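Local coordinates for OxsB protein (Bacillus megaterium, PDB 5UL3) that catalyses the oxidative ring contraction of dAMP to an oxetane aldehyde in oxetanocin A biosynthesis, using cobalamin, a [4Fe-4S] cluster and S-adenosylmethionine, at residues Asn76-Arg80 with Ile95-Tyr101; Leu84-Trp88 with Leu111-Leu117; Tyr315-Phe320 with Arg445-Gly449; Phe473-Gln478 with Leu541-Ile546. All blocks are in the same frame, centred on the assembly; numbering follows the deposited sequence. Where two conformers were deposited one is given.

From the N terminus, the chain first meets contacts 1 and 2, both in the N-terminal domain. Contact 1 closes a loop from strand 69-73 to strand 102-106, with helix 83-88 between its segments; contact 2 joins that helix to helix 109-115. Their segments alternate, so the two loops cross, and they touch where Leu79 packs on Leu85. Contacts 3 and 4 follow in series within the radical SAM core, contact 3 centred about 49 Å from the centre of contact 1. Contact 3 brings the cluster loop to residues 445-449; contact 4 joins the end of strand 470-473 to the segment leading into strand 546-547. Arg445 NH2 links the two through a salt bridge to Asp477 OD1 (2.9 Å).

Contact 1: residues Asn76-Arg80 with Ile95-Tyr101; sequences NRDLR and IESKEIY. With EDO (1,2-ethanediol), chain Z.
Asp78 OD1 accepts the backbone N-H of Ile100 at 3.1 Å, nearly straight at 173°, and the backbone N-H of Arg80 within its own segment, the latter bond making an Asx turn. The two donors reach OD1 from opposite faces of the carboxylate plane. A second link, Leu79 N to Ile100 O at 2.7 Å, ties the loop after strand 69-73 to the one leading into strand 102-106, neighbours in the four-stranded antiparallel sheet of the N-terminal domain. With CG anti to the backbone N (chi1 -175°), the Asp78 carboxylate also meets the Arg80 guanidinium side-on: NE and NH2 both donate to OD2, NE at 2.8 Å, in a salt bridge, with OD2 3° out of the guanidinium plane, that should fix the rotation of the guanidinium. Arg80 NH1 then reaches Ile95 O at 3.0 Å, a weak, bent bond, and also bonds Glu94 O, while Ser97 O lies over one guanidinium face. Leu79 CB rests on Ile100 CG1 at 3.6 Å, and the Glu99 chain crosses Asp78 obliquely, CB to CG. Tyr101 OH holds Glu99 OE1 at 2.6 Å while its ring edge, at CD1, lies 3.6 Å from Arg77 O.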
# COMPACT_ATOMS: atom_id res chain seq x y z
N ASN A 76 16.13 -25.20 -12.98
CA ASN A 76 16.55 -23.81 -12.84
C ASN A 76 17.59 -23.59 -11.76
O ASN A 76 18.10 -22.47 -11.63
CB ASN A 76 15.33 -22.91 -12.56
CG ASN A 76 14.30 -23.00 -13.65
OD1 ASN A 76 14.61 -23.39 -14.77
ND2 ASN A 76 13.05 -22.65 -13.33
N ARG A 77 17.93 -24.61 -10.98
CA ARG A 77 18.88 -24.38 -9.90
C ARG A 77 19.56 -25.68 -9.51
O ARG A 77 18.94 -26.75 -9.54
CB ARG A 77 18.19 -23.76 -8.67
CG ARG A 77 19.19 -23.24 -7.64
CD ARG A 77 18.56 -22.37 -6.57
NE ARG A 77 17.85 -23.16 -5.57
CZ ARG A 77 17.38 -22.67 -4.42
NH1 ARG A 77 16.75 -23.45 -3.56
NH2 ARG A 77 17.55 -21.38 -4.14
N ASP A 78 20.84 -25.57 -9.16
CA ASP A 78 21.61 -26.67 -8.59
C ASP A 78 20.81 -27.35 -7.49
O ASP A 78 20.42 -26.71 -6.51
CB ASP A 78 22.93 -26.13 -8.05
CG ASP A 78 23.88 -27.24 -7.54
OD1 ASP A 78 23.54 -28.44 -7.62
OD2 ASP A 78 24.97 -26.89 -7.04
N LEU A 79 20.55 -28.65 -7.68
CA LEU A 79 19.80 -29.42 -6.69
C LEU A 79 20.46 -29.39 -5.31
O LEU A 79 19.77 -29.56 -4.30
CB LEU A 79 19.67 -30.85 -7.19
CG LEU A 79 18.63 -31.78 -6.60
CD1 LEU A 79 17.29 -31.11 -6.70
CD2 LEU A 79 18.65 -33.07 -7.43
N ARG A 80 21.77 -29.17 -5.24
CA ARG A 80 22.42 -29.15 -3.94
C ARG A 80 21.91 -28.01 -3.05
O ARG A 80 22.09 -28.06 -1.84
CB ARG A 80 23.94 -29.06 -4.12
CG ARG A 80 24.49 -30.24 -4.95
CD ARG A 80 26.00 -30.16 -5.15
NE ARG A 80 26.39 -28.88 -5.73
CZ ARG A 80 27.64 -28.43 -5.80
NH1 ARG A 80 28.64 -29.16 -5.31
NH2 ARG A 80 27.89 -27.24 -6.35
N ILE A 95 30.18 -31.81 -2.15
CA ILE A 95 30.46 -30.38 -2.10
C ILE A 95 31.24 -29.92 -3.32
O ILE A 95 31.14 -28.76 -3.73
CB ILE A 95 31.22 -30.04 -0.79
CG1 ILE A 95 30.35 -30.35 0.43
CG2 ILE A 95 31.64 -28.57 -0.76
CD1 ILE A 95 30.87 -29.73 1.72
N GLU A 96 32.01 -30.81 -3.94
CA GLU A 96 32.82 -30.47 -5.10
C GLU A 96 32.34 -31.30 -6.29
O GLU A 96 32.81 -32.41 -6.52
CB GLU A 96 34.31 -30.70 -4.83
CG GLU A 96 35.21 -30.22 -5.95
CD GLU A 96 35.11 -28.72 -6.18
OE1 GLU A 96 35.60 -27.95 -5.31
OE2 GLU A 96 34.54 -28.30 -7.21
N SER A 97 31.41 -30.74 -7.05
CA SER A 97 31.03 -31.33 -8.32
C SER A 97 30.40 -30.24 -9.17
O SER A 97 30.10 -29.15 -8.68
CB SER A 97 30.06 -32.51 -8.13
OG SER A 97 28.81 -32.06 -7.63
N LYS A 98 30.23 -30.53 -10.45
CA LYS A 98 29.39 -29.67 -11.27
C LYS A 98 27.99 -29.62 -10.67
O LYS A 98 27.58 -30.52 -9.92
CB LYS A 98 29.35 -30.17 -12.71
CG LYS A 98 30.70 -30.15 -13.41
CD LYS A 98 30.62 -30.76 -14.80
CE LYS A 98 31.99 -30.83 -15.44
NZ LYS A 98 31.99 -31.63 -16.70
N GLU A 99 27.26 -28.56 -10.98
CA GLU A 99 25.89 -28.47 -10.49
C GLU A 99 25.09 -29.66 -11.00
O GLU A 99 25.36 -30.20 -12.08
CB GLU A 99 25.24 -27.16 -10.92
CG GLU A 99 25.95 -25.92 -10.41
CD GLU A 99 25.17 -24.64 -10.67
OE1 GLU A 99 24.21 -24.68 -11.47
OE2 GLU A 99 25.52 -23.60 -10.06
N ILE A 100 24.14 -30.11 -10.20
CA ILE A 100 23.34 -31.26 -10.57
C ILE A 100 21.88 -30.83 -10.61
O ILE A 100 21.42 -30.08 -9.75
CB ILE A 100 23.58 -32.46 -9.62
CG1 ILE A 100 22.78 -32.36 -8.34
CG2 ILE A 100 25.06 -32.55 -9.24
CD1 ILE A 100 22.91 -33.59 -7.48
N TYR A 101 21.17 -31.27 -11.64
CA TYR A 101 19.79 -30.86 -11.84
C TYR A 101 18.84 -32.04 -11.75
O TYR A 101 17.62 -31.85 -11.83
CB TYR A 101 19.63 -30.14 -13.19
CG TYR A 101 20.63 -29.03 -13.33
CD1 TYR A 101 20.55 -27.89 -12.53
CD2 TYR A 101 21.70 -29.11 -14.23
CE1 TYR A 101 21.48 -26.88 -12.63
CE2 TYR A 101 22.63 -28.10 -14.33
CZ TYR A 101 22.51 -26.98 -13.54
OH TYR A 101 23.44 -25.96 -13.62
C1 EDO Z . 32.97 -33.97 -2.81
O1 EDO Z . 33.51 -32.79 -2.19
C2 EDO Z . 33.61 -34.20 -4.18
O2 EDO Z . 32.87 -35.18 -4.91
O HOH W 1 22.29 -22.97 -9.43

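Contact 2: residues Leu84-Trp88 with Leu111-Leu117; sequences LLMRW and LYEHLEL
Trp88 lays its indole across Leu111 and its CB over His114. With CG roughly anti to the backbone N (chi1 157°), the indole swings to where Leu111 CB sits over one face, 3.9 Å from the centroid of the five-membered ring and nearly above it, a CH-pi contact; Leu111 CD1 touches the ring at CG and CD2. His114 CG lies anti to the carbonyl carbon, and its second torsion, near a right angle, presents the imidazole face to Trp88: CB of the tryptophan stands 3.7 Å from the imidazole centroid, almost on the normal. The two rings form an offset edge-to-face pair with planes at 73°, the indole supplying the edge. These contacts join helix 83-88 to helix 109-115 of the N-terminal domain, the short segments approaching to 10.0 Å between axes, with their directions 136° apart. Leu84, with CG anti to its own nitrogen, points both methyls at the second segment: CD1 lies 3.6 Å from His114 O and also reaches Leu117 CD2 at 4.1 Å, CD2 meets Leu111 CD1 and His114 CB, and both touch Leu115 CD2. Leu84 and Leu115 also rest on Tyr62 of strand 60-64, which carries the leucine layer onto the sheet. At the polar margin, one water sits 2.9 Å from both Arg87 NE and His114 ND1, accepting from the arginine, whose NH1 bonds Glu150 O.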
# COMPACT_ATOMS: atom_id res chain seq x y z
N LEU A 84 14.49 -28.62 1.00
CA LEU A 84 13.81 -29.80 1.51
C LEU A 84 14.79 -30.96 1.61
O LEU A 84 14.83 -31.66 2.62
CB LEU A 84 12.63 -30.18 0.61
CG LEU A 84 11.77 -31.34 1.11
CD1 LEU A 84 10.33 -31.15 0.63
CD2 LEU A 84 12.29 -32.72 0.60
N LEU A 85 15.58 -31.18 0.56
CA LEU A 85 16.57 -32.26 0.62
C LEU A 85 17.58 -31.99 1.72
O LEU A 85 18.02 -32.93 2.41
CB LEU A 85 17.27 -32.41 -0.73
CG LEU A 85 16.39 -32.86 -1.90
CD1 LEU A 85 17.17 -32.85 -3.22
CD2 LEU A 85 15.76 -34.23 -1.65
N MET A 86 17.95 -30.72 1.92
CA MET A 86 18.92 -30.38 2.95
C MET A 86 18.38 -30.66 4.35
O MET A 86 19.12 -31.10 5.23
CB MET A 86 19.34 -28.92 2.82
CG MET A 86 20.52 -28.55 3.69
SD MET A 86 21.01 -26.84 3.41
CE MET A 86 21.49 -26.92 1.68
N ARG A 87 17.09 -30.40 4.58
CA ARG A 87 16.50 -30.76 5.87
C ARG A 87 16.48 -32.27 6.07
O ARG A 87 16.68 -32.75 7.19
CB ARG A 87 15.08 -30.19 5.98
CG ARG A 87 15.03 -28.69 6.07
CD ARG A 87 13.61 -28.18 6.39
NE ARG A 87 12.61 -28.52 5.37
CZ ARG A 87 12.29 -27.72 4.34
NH1 ARG A 87 12.90 -26.55 4.17
NH2 ARG A 87 11.36 -28.11 3.49
N TRP A 88 16.22 -33.02 5.00
CA TRP A 88 16.17 -34.47 5.09
C TRP A 88 17.55 -35.08 5.32
O TRP A 88 17.70 -36.02 6.12
CB TRP A 88 15.52 -35.04 3.82
CG TRP A 88 15.87 -36.47 3.53
CD1 TRP A 88 15.43 -37.58 4.19
CD2 TRP A 88 16.74 -36.93 2.50
NE1 TRP A 88 15.98 -38.71 3.63
CE2 TRP A 88 16.78 -38.34 2.59
CE3 TRP A 88 17.48 -36.29 1.50
CZ2 TRP A 88 17.54 -39.12 1.72
CZ3 TRP A 88 18.23 -37.06 0.64
CH2 TRP A 88 18.27 -38.47 0.76
N LEU A 111 12.58 -39.86 3.23
CA LEU A 111 12.39 -38.76 2.29
C LEU A 111 10.93 -38.62 1.91
O LEU A 111 10.43 -37.50 1.72
CB LEU A 111 13.26 -38.97 1.05
CG LEU A 111 13.17 -37.90 -0.05
CD1 LEU A 111 13.42 -36.50 0.51
CD2 LEU A 111 14.14 -38.20 -1.18
N TYR A 112 10.22 -39.74 1.80
CA TYR A 112 8.80 -39.69 1.46
C TYR A 112 8.03 -38.83 2.46
O TYR A 112 7.18 -38.03 2.06
CB TYR A 112 8.20 -41.09 1.39
CG TYR A 112 6.86 -41.14 0.66
CD1 TYR A 112 5.71 -40.62 1.23
CD2 TYR A 112 6.76 -41.69 -0.61
CE1 TYR A 112 4.49 -40.66 0.57
CE2 TYR A 112 5.55 -41.74 -1.29
CZ TYR A 112 4.42 -41.22 -0.69
OH TYR A 112 3.21 -41.25 -1.36
N GLU A 113 8.33 -38.99 3.75
CA GLU A 113 7.64 -38.20 4.77
C GLU A 113 7.88 -36.71 4.56
O GLU A 113 6.96 -35.91 4.73
CB GLU A 113 8.11 -38.64 6.16
CG GLU A 113 7.92 -40.14 6.42
CD GLU A 113 8.74 -40.68 7.60
OE1 GLU A 113 8.99 -39.92 8.57
OE2 GLU A 113 9.14 -41.86 7.56
N HIS A 114 9.11 -36.33 4.18
CA HIS A 114 9.39 -34.92 3.91
C HIS A 114 8.56 -34.41 2.74
O HIS A 114 8.25 -33.22 2.68
CB HIS A 114 10.88 -34.70 3.66
CG HIS A 114 11.73 -34.83 4.89
ND1 HIS A 114 12.18 -33.74 5.61
CD2 HIS A 114 12.21 -35.93 5.53
CE1 HIS A 114 12.90 -34.16 6.64
NE2 HIS A 114 12.93 -35.48 6.62
N LEU A 115 8.18 -35.30 1.81
CA LEU A 115 7.43 -34.88 0.63
C LEU A 115 5.93 -34.83 0.86
O LEU A 115 5.20 -34.41 -0.04
CB LEU A 115 7.72 -35.81 -0.55
CG LEU A 115 9.16 -35.72 -1.05
CD1 LEU A 115 9.38 -36.75 -2.16
CD2 LEU A 115 9.41 -34.30 -1.56
N GLU A 116 5.46 -35.26 2.03
CA GLU A 116 4.05 -35.15 2.39
C GLU A 116 3.81 -33.77 2.99
O GLU A 116 3.67 -33.58 4.19
CB GLU A 116 3.66 -36.27 3.35
CG GLU A 116 3.77 -37.66 2.72
CD GLU A 116 3.05 -38.75 3.51
OE1 GLU A 116 2.54 -39.70 2.87
OE2 GLU A 116 3.00 -38.66 4.75
N LEU A 117 3.79 -32.78 2.09
CA LEU A 117 3.66 -31.39 2.52
C LEU A 117 2.25 -31.11 3.04
O LEU A 117 1.26 -31.56 2.44
CB LEU A 117 3.99 -30.44 1.36
CG LEU A 117 5.39 -30.53 0.76
CD1 LEU A 117 5.58 -29.42 -0.27
CD2 LEU A 117 6.44 -30.42 1.84
O HOH W 2 11.24 -31.03 5.67

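Contact 3: residues Tyr315-Phe320 with Arg445-Gly449; sequences YSRCTF and RYGKG. With SF4 (iron/sulfur cluster), chain B.
Tyr315 reaches Gly447 because its CG stands anti to the backbone N (chi1 -176°), carrying OH to 2.7 Å from Gly447 O in a hydrogen bond. Thr319 instead places OG1 between its backbone N and carbonyl carbon (chi1 61°), which brings the hydroxyl to Arg445 O at 2.7 Å, in the carbonyl plane and on a lone pair. Thr319 N adds a bond to Tyr446 O. All three acceptors belong to the Schellman turn that ends helix 440-445, where Gly447 has positive phi. The other segment belongs to the radical SAM cluster loop: Cys318 SG binds FE1 of the [4Fe-4S] cluster at 2.2 Å. Lys448, bent at chi2 and chi3, curls back so that, in one of its two conformers, CD and NZ each lie about 3.6 Å from Cys318 SG, and NZ donates to Gly434 O. Phe320 packs its CE2 edge against Lys448 CD and turns an edge to the Tyr446 face, the planes at 78°. Around this junction, helix 551-563 covers Thr319 through Pro551 and Met555, while strand 432-436 brings Glu436, which binds S-adenosylmethionine, against Phe320, Tyr446 and Lys448.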
# COMPACT_ATOMS: atom_id res chain seq x y z
N TYR A 315 13.14 5.80 9.96
CA TYR A 315 12.82 6.99 10.75
C TYR A 315 11.87 6.65 11.89
O TYR A 315 12.23 6.78 13.07
CB TYR A 315 12.22 8.07 9.84
CG TYR A 315 11.95 9.37 10.56
CD1 TYR A 315 12.99 10.12 11.11
CD2 TYR A 315 10.65 9.86 10.66
CE1 TYR A 315 12.73 11.33 11.75
CE2 TYR A 315 10.39 11.08 11.32
CZ TYR A 315 11.44 11.79 11.86
OH TYR A 315 11.15 12.99 12.51
N SER A 316 10.63 6.26 11.55
CA SER A 316 9.68 5.65 12.48
C SER A 316 9.27 6.60 13.61
O SER A 316 8.76 6.14 14.64
CB SER A 316 10.24 4.34 13.07
OG SER A 316 10.04 3.24 12.19
N ARG A 317 9.42 7.91 13.44
CA ARG A 317 9.17 8.87 14.51
C ARG A 317 7.94 9.74 14.30
O ARG A 317 7.63 10.55 15.18
CB ARG A 317 10.38 9.77 14.70
CG ARG A 317 11.53 9.05 15.32
CD ARG A 317 12.70 9.99 15.36
NE ARG A 317 13.84 9.51 16.14
CZ ARG A 317 14.73 8.62 15.71
NH1 ARG A 317 14.61 8.02 14.52
NH2 ARG A 317 15.73 8.30 16.50
N CYS A 318 7.27 9.64 13.16
CA CYS A 318 6.07 10.45 12.94
C CYS A 318 5.00 10.05 13.95
O CYS A 318 4.74 8.86 14.16
CB CYS A 318 5.57 10.28 11.50
SG CYS A 318 6.87 10.69 10.32
N THR A 319 4.41 11.04 14.62
CA THR A 319 3.63 10.72 15.80
C THR A 319 2.29 10.09 15.48
O THR A 319 1.67 9.49 16.37
CB THR A 319 3.41 11.97 16.65
OG1 THR A 319 2.67 12.93 15.87
CG2 THR A 319 4.77 12.54 17.05
N PHE A 320 1.81 10.23 14.24
CA PHE A 320 0.55 9.66 13.79
C PHE A 320 0.72 8.29 13.13
O PHE A 320 -0.28 7.69 12.72
CB PHE A 320 -0.11 10.62 12.79
CG PHE A 320 0.77 10.93 11.61
CD1 PHE A 320 0.81 10.08 10.50
CD2 PHE A 320 1.60 12.05 11.62
CE1 PHE A 320 1.64 10.34 9.43
CE2 PHE A 320 2.44 12.32 10.56
CZ PHE A 320 2.47 11.46 9.45
N ARG A 445 4.54 18.72 16.13
CA ARG A 445 3.52 17.87 16.75
C ARG A 445 3.36 16.56 15.98
O ARG A 445 3.05 15.53 16.58
CB ARG A 445 2.16 18.57 16.79
CG ARG A 445 2.03 19.74 17.76
CD ARG A 445 0.56 19.98 18.05
NE ARG A 445 -0.24 20.40 16.89
CZ ARG A 445 -0.19 21.61 16.33
NH1 ARG A 445 0.64 22.54 16.81
NH2 ARG A 445 -0.96 21.89 15.30
N TYR A 446 3.57 16.60 14.67
CA TYR A 446 3.52 15.42 13.81
C TYR A 446 4.80 14.59 13.87
O TYR A 446 4.85 13.51 13.28
CB TYR A 446 3.23 15.85 12.37
CG TYR A 446 1.82 16.33 12.11
CD1 TYR A 446 0.84 16.31 13.10
CD2 TYR A 446 1.45 16.78 10.84
CE1 TYR A 446 -0.45 16.74 12.85
CE2 TYR A 446 0.17 17.22 10.58
CZ TYR A 446 -0.79 17.18 11.57
OH TYR A 446 -2.06 17.60 11.29
N GLY A 447 5.83 15.06 14.58
CA GLY A 447 7.09 14.35 14.66
C GLY A 447 7.79 14.17 13.32
O GLY A 447 8.58 13.23 13.17
N LYS A 448 7.54 15.08 12.37
CA LYS A 448 8.06 14.92 11.01
C LYS A 448 9.54 15.28 10.90
O LYS A 448 10.21 14.79 9.98
CB LYS A 448 7.26 15.78 10.02
CG LYS A 448 5.80 15.38 9.82
CD LYS A 448 5.65 13.96 9.27
CE LYS A 448 6.41 13.76 7.97
NZ LYS A 448 6.01 12.48 7.32
N GLY A 449 10.06 16.12 11.80
CA GLY A 449 11.47 16.47 11.76
C GLY A 449 11.85 17.48 10.70
O GLY A 449 13.03 17.81 10.58
FE1 SF4 B . 6.78 8.76 9.17
FE2 SF4 B . 6.38 7.73 6.69
FE3 SF4 B . 5.42 6.45 8.98
FE4 SF4 B . 8.10 6.47 8.46
S1 SF4 B . 6.47 5.45 7.19
S2 SF4 B . 7.11 6.90 10.49
S3 SF4 B . 8.34 8.57 7.56
S4 SF4 B . 4.78 8.50 8.13

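Contact 4: residues Phe473-Gln478 with Leu541-Ile546; sequences FIMFDQ and LASMEI. With EDO (1,2-ethanediol), chain Y; EDO (1,2-ethanediol), chain H.
Phe476 and Ser543 form a single parallel beta bridge flanked by two backbone bonds: Phe476 N donates to Ala542 O at 3.1 Å, and Met544 N to Phe476 O at 2.8 Å. The Gln478 side chain, bent at chi2 (86°), extends the link by giving NE2 to Met544 O at 3.0 Å, from above the carbonyl plane. Its OE1 is buried without a partner, beside Met544 CB (3.3 Å) and Ile546 CD1. Ala542 N and Phe473 O are joined through one water, which accepts from the first and donates to the second at 2.7 Å. Leu541 N donates to an ethanediol oxygen, and a second ethanediol takes the N-H of Glu545 and gives an O-H to its carbonyl; both molecules probably come from the crystallisation liquor. Ser543 OG, 3.3 Å from Phe476 CD2, bonds Ser594; both Asp477 oxygens are satisfied, by Arg445 and Gln442 at OD1 and by Tyr552 at OD2. The contact joins the end of strand 470-473, at the edge of the partial barrel, to the segment carrying Glu545, which binds S-adenosylmethionine and touches cobalamin; helices 484-493 and 588-617 cover Met475 and Phe476, and helix 551-563 packs on Ile546.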
# COMPACT_ATOMS: atom_id res chain seq x y z
N PHE A 473 -1.34 15.71 3.29
CA PHE A 473 -1.47 16.96 4.02
C PHE A 473 -2.59 16.81 5.03
O PHE A 473 -3.73 16.54 4.66
CB PHE A 473 -1.74 18.15 3.08
CG PHE A 473 -1.33 19.48 3.67
CD1 PHE A 473 -2.21 20.22 4.44
CD2 PHE A 473 -0.04 19.97 3.48
CE1 PHE A 473 -1.81 21.44 5.01
CE2 PHE A 473 0.36 21.19 4.02
CZ PHE A 473 -0.53 21.92 4.78
N ILE A 474 -2.25 16.95 6.32
CA ILE A 474 -3.26 16.81 7.36
C ILE A 474 -3.48 18.19 7.95
O ILE A 474 -2.74 18.61 8.84
CB ILE A 474 -2.80 15.81 8.44
CG1 ILE A 474 -2.34 14.49 7.79
CG2 ILE A 474 -3.93 15.53 9.39
CD1 ILE A 474 -1.50 13.63 8.76
N MET A 475 -4.48 18.90 7.43
CA MET A 475 -4.70 20.31 7.78
C MET A 475 -5.03 20.47 9.26
O MET A 475 -4.43 21.30 9.95
CB MET A 475 -5.83 20.87 6.91
CG MET A 475 -6.33 22.28 7.31
SD MET A 475 -5.06 23.53 7.02
CE MET A 475 -5.05 23.58 5.22
N PHE A 476 -5.97 19.68 9.76
CA PHE A 476 -6.49 19.80 11.12
C PHE A 476 -5.94 18.70 12.02
O PHE A 476 -5.86 17.54 11.61
CB PHE A 476 -8.02 19.71 11.10
CG PHE A 476 -8.69 20.75 10.23
CD1 PHE A 476 -8.83 22.06 10.69
CD2 PHE A 476 -9.22 20.42 8.99
CE1 PHE A 476 -9.46 23.02 9.91
CE2 PHE A 476 -9.85 21.38 8.21
CZ PHE A 476 -9.97 22.68 8.67
N ASP A 477 -5.54 19.06 13.24
CA ASP A 477 -5.24 18.03 14.23
C ASP A 477 -5.74 18.49 15.59
O ASP A 477 -5.82 19.68 15.87
CB ASP A 477 -3.75 17.66 14.29
CG ASP A 477 -2.88 18.75 14.90
OD1 ASP A 477 -2.78 19.84 14.31
OD2 ASP A 477 -2.24 18.48 15.95
N GLN A 478 -6.08 17.50 16.42
CA GLN A 478 -6.91 17.75 17.60
C GLN A 478 -6.18 18.55 18.67
O GLN A 478 -6.84 19.22 19.48
CB GLN A 478 -7.39 16.41 18.18
CG GLN A 478 -8.47 15.71 17.33
CD GLN A 478 -7.90 14.82 16.22
OE1 GLN A 478 -6.70 14.84 15.93
NE2 GLN A 478 -8.77 14.03 15.61
N LEU A 541 -8.39 19.39 2.79
CA LEU A 541 -9.08 19.71 4.04
C LEU A 541 -9.11 18.52 5.00
O LEU A 541 -10.08 18.34 5.74
CB LEU A 541 -10.50 20.21 3.75
CG LEU A 541 -10.57 21.39 2.76
CD1 LEU A 541 -12.03 21.75 2.48
CD2 LEU A 541 -9.83 22.62 3.27
N ALA A 542 -8.06 17.71 5.01
CA ALA A 542 -8.08 16.48 5.79
C ALA A 542 -7.86 16.78 7.28
O ALA A 542 -7.14 17.71 7.65
CB ALA A 542 -7.00 15.51 5.30
N SER A 543 -8.47 15.94 8.12
CA SER A 543 -8.30 16.02 9.57
C SER A 543 -7.63 14.76 10.09
O SER A 543 -7.80 13.66 9.55
CB SER A 543 -9.64 16.20 10.29
OG SER A 543 -10.19 17.46 9.99
N MET A 544 -6.88 14.94 11.17
CA MET A 544 -6.12 13.85 11.77
C MET A 544 -7.03 12.72 12.22
O MET A 544 -8.04 12.95 12.90
CB MET A 544 -5.31 14.37 12.96
CG MET A 544 -4.57 13.27 13.73
SD MET A 544 -3.19 12.54 12.82
CE MET A 544 -2.03 13.89 12.75
N GLU A 545 -6.68 11.51 11.81
CA GLU A 545 -7.30 10.28 12.30
C GLU A 545 -6.25 9.60 13.17
O GLU A 545 -5.15 9.31 12.70
CB GLU A 545 -7.77 9.39 11.15
CG GLU A 545 -8.98 9.96 10.43
CD GLU A 545 -9.29 9.25 9.13
OE1 GLU A 545 -8.68 8.19 8.85
OE2 GLU A 545 -10.16 9.75 8.38
N ILE A 546 -6.58 9.39 14.43
CA ILE A 546 -5.60 8.97 15.43
C ILE A 546 -5.67 7.46 15.54
O ILE A 546 -6.65 6.90 16.04
CB ILE A 546 -5.85 9.66 16.77
CG1 ILE A 546 -5.89 11.17 16.57
CG2 ILE A 546 -4.78 9.26 17.77
CD1 ILE A 546 -6.16 11.97 17.84
C1 EDO Y . -3.88 10.56 8.67
O1 EDO Y . -5.06 11.07 9.31
C2 EDO Y . -2.94 9.99 9.72
O2 EDO Y . -3.64 9.03 10.53
C1 EDO H . -6.11 22.78 1.54
O1 EDO H . -5.47 23.40 0.42
C2 EDO H . -5.42 21.44 1.78
O2 EDO H . -5.96 20.86 2.96
O HOH W 3 -5.53 18.30 3.68